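Side-chain contact in putative integron gene cassette protein (Uncultured bacterium, PDB 3FUY), which is of unknown function but is encoded by a mobile integron gene cassette, a class of genes regarded as a repository of novel protein folds: residues Gln140-Asp145 with Val150-Met155. Sequence-based numbering, arbitrary orientation.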
# COMPACT_ATOMS: atom_id res chain seq x y z
N GLN B 140 17.25 23.21 0.07
CA GLN B 140 18.70 23.23 -0.21
C GLN B 140 19.00 22.92 -1.67
O GLN B 140 19.76 21.99 -1.98
CB GLN B 140 19.47 22.28 0.72
CG GLN B 140 19.29 22.63 2.20
CD GLN B 140 20.02 21.67 3.12
OE1 GLN B 140 21.25 21.55 3.06
NE2 GLN B 140 19.27 20.97 3.97
N VAL B 141 18.42 23.73 -2.55
CA VAL B 141 18.54 23.52 -3.99
C VAL B 141 19.98 23.70 -4.44
O VAL B 141 20.65 24.61 -4.00
CB VAL B 141 17.60 24.48 -4.73
CG1 VAL B 141 17.95 24.54 -6.22
CG2 VAL B 141 16.13 24.03 -4.51
N ASP B 142 20.44 22.78 -5.27
CA ASP B 142 21.73 22.88 -5.94
C ASP B 142 22.92 22.75 -5.01
O ASP B 142 24.04 23.01 -5.43
CB ASP B 142 21.81 24.19 -6.71
CG ASP B 142 21.32 24.04 -8.13
OD1 ASP B 142 21.84 23.13 -8.82
OD2 ASP B 142 20.43 24.81 -8.56
N ILE B 143 22.69 22.37 -3.76
CA ILE B 143 23.79 21.99 -2.87
C ILE B 143 23.54 20.60 -2.28
O ILE B 143 22.42 20.07 -2.37
CB ILE B 143 23.99 23.02 -1.72
CG1 ILE B 143 22.78 23.06 -0.80
CG2 ILE B 143 24.26 24.41 -2.28
CD1 ILE B 143 23.00 23.89 0.45
N ALA B 144 24.59 20.00 -1.73
CA ALA B 144 24.45 18.70 -1.08
C ALA B 144 23.94 18.91 0.34
O ALA B 144 24.44 19.77 1.05
CB ALA B 144 25.79 17.93 -1.07
N ASP B 145 22.94 18.13 0.74
CA ASP B 145 22.31 18.35 2.03
C ASP B 145 22.77 17.34 3.08
O ASP B 145 23.82 16.69 2.93
CB ASP B 145 20.77 18.33 1.87
CG ASP B 145 20.23 16.96 1.44
OD1 ASP B 145 20.98 15.97 1.52
OD2 ASP B 145 19.06 16.87 1.00
N VAL B 150 21.69 16.22 -3.66
CA VAL B 150 21.59 17.53 -4.31
C VAL B 150 20.18 17.67 -4.85
O VAL B 150 19.73 16.82 -5.60
CB VAL B 150 22.58 17.68 -5.48
CG1 VAL B 150 22.32 18.98 -6.21
CG2 VAL B 150 24.02 17.59 -4.99
N THR B 151 19.50 18.75 -4.47
CA THR B 151 18.07 18.87 -4.71
C THR B 151 17.72 19.92 -5.76
O THR B 151 18.36 20.97 -5.84
CB THR B 151 17.34 19.17 -3.37
OG1 THR B 151 17.62 18.13 -2.43
CG2 THR B 151 15.83 19.27 -3.56
N GLN B 152 16.73 19.62 -6.59
CA GLN B 152 16.12 20.62 -7.45
C GLN B 152 14.62 20.54 -7.24
O GLN B 152 14.11 19.54 -6.71
CB GLN B 152 16.43 20.33 -8.92
CG GLN B 152 17.92 20.21 -9.24
CD GLN B 152 18.69 21.50 -9.03
OE1 GLN B 152 18.13 22.60 -9.12
NE2 GLN B 152 19.98 21.37 -8.77
N PHE B 153 13.88 21.55 -7.67
CA PHE B 153 12.42 21.44 -7.60
C PHE B 153 11.71 21.94 -8.86
O PHE B 153 12.29 22.67 -9.66
CB PHE B 153 11.86 22.12 -6.35
CG PHE B 153 11.88 23.62 -6.40
CD1 PHE B 153 10.73 24.33 -6.67
CD2 PHE B 153 13.05 24.31 -6.17
CE1 PHE B 153 10.76 25.73 -6.72
CE2 PHE B 153 13.08 25.70 -6.21
CZ PHE B 153 11.94 26.41 -6.49
N GLU B 154 10.47 21.52 -9.01
CA GLU B 154 9.58 22.05 -10.04
C GLU B 154 8.30 22.48 -9.36
O GLU B 154 7.73 21.73 -8.54
CB GLU B 154 9.24 21.00 -11.11
CG GLU B 154 10.29 20.81 -12.18
CD GLU B 154 9.78 19.97 -13.34
OE1 GLU B 154 8.54 19.86 -13.49
OE2 GLU B 154 10.61 19.40 -14.08
N MSE B 155 7.83 23.66 -9.72
CA MSE B 155 6.64 24.23 -9.11
C MSE B 155 5.50 24.41 -10.11
O MSE B 155 5.59 25.19 -11.06
CB MSE B 155 7.00 25.58 -8.50
CG MSE B 155 5.83 26.28 -7.84
SE MSE B 155 6.48 27.78 -6.76
CE MSE B 155 8.22 27.07 -6.38
O HOH W 1 19.81 19.28 -1.38
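D142 and Q152 meet through their polar ends: Q152 NE2 donates to D142 OD1 at 2.6 Å, with the acceptor close to the amide plane. The carboxylate, by contrast, is approached from above, the donor lying 73° out of its plane. The two planes stand 62° apart, and of the amide's two polar atoms NE2 alone bonds the carboxylate, since OE1 lies near OD2 as a second acceptor. Q152 reaches this position by bending at chi2 (-65°), which turns its amide toward the D142 carboxylate. Beside it, D142 N gives a hydrogen bond of 2.8 Å to T151 O, and V141 CA brings a CA-H...O contact to the same carbonyl. The two methyls of V141 divide their work: CG1 lies near the amide oxygen of Q152, while CG2 touches F153 CD2 at 3.5 Å, at the edge of the ring and near its plane.

The example illustrates how a chain leaving a helix turns back onto a sheet. Helix 121-138 ends in a Schellman motif at Q140, where phi is positive; Q140 also begins a type II beta turn that runs to I143, with V141 and D142 at its corners. The loop then passes beside the first residues of strand 150-160, an outermost strand of the sheet within this chain. Further along, I143 O faces V150 CA in a second CA-H...O contact, 3.3 Å long and nearly straight. A water donates to Q140 O at 2.8 Å and also hydrogen-bonds T151 OG1. In the next shell, K68 forms a salt bridge with D145 OD2 and a hydrogen bond with T151 OG1, while D145 OD1 accepts from the backbone nitrogens of H147 and C149.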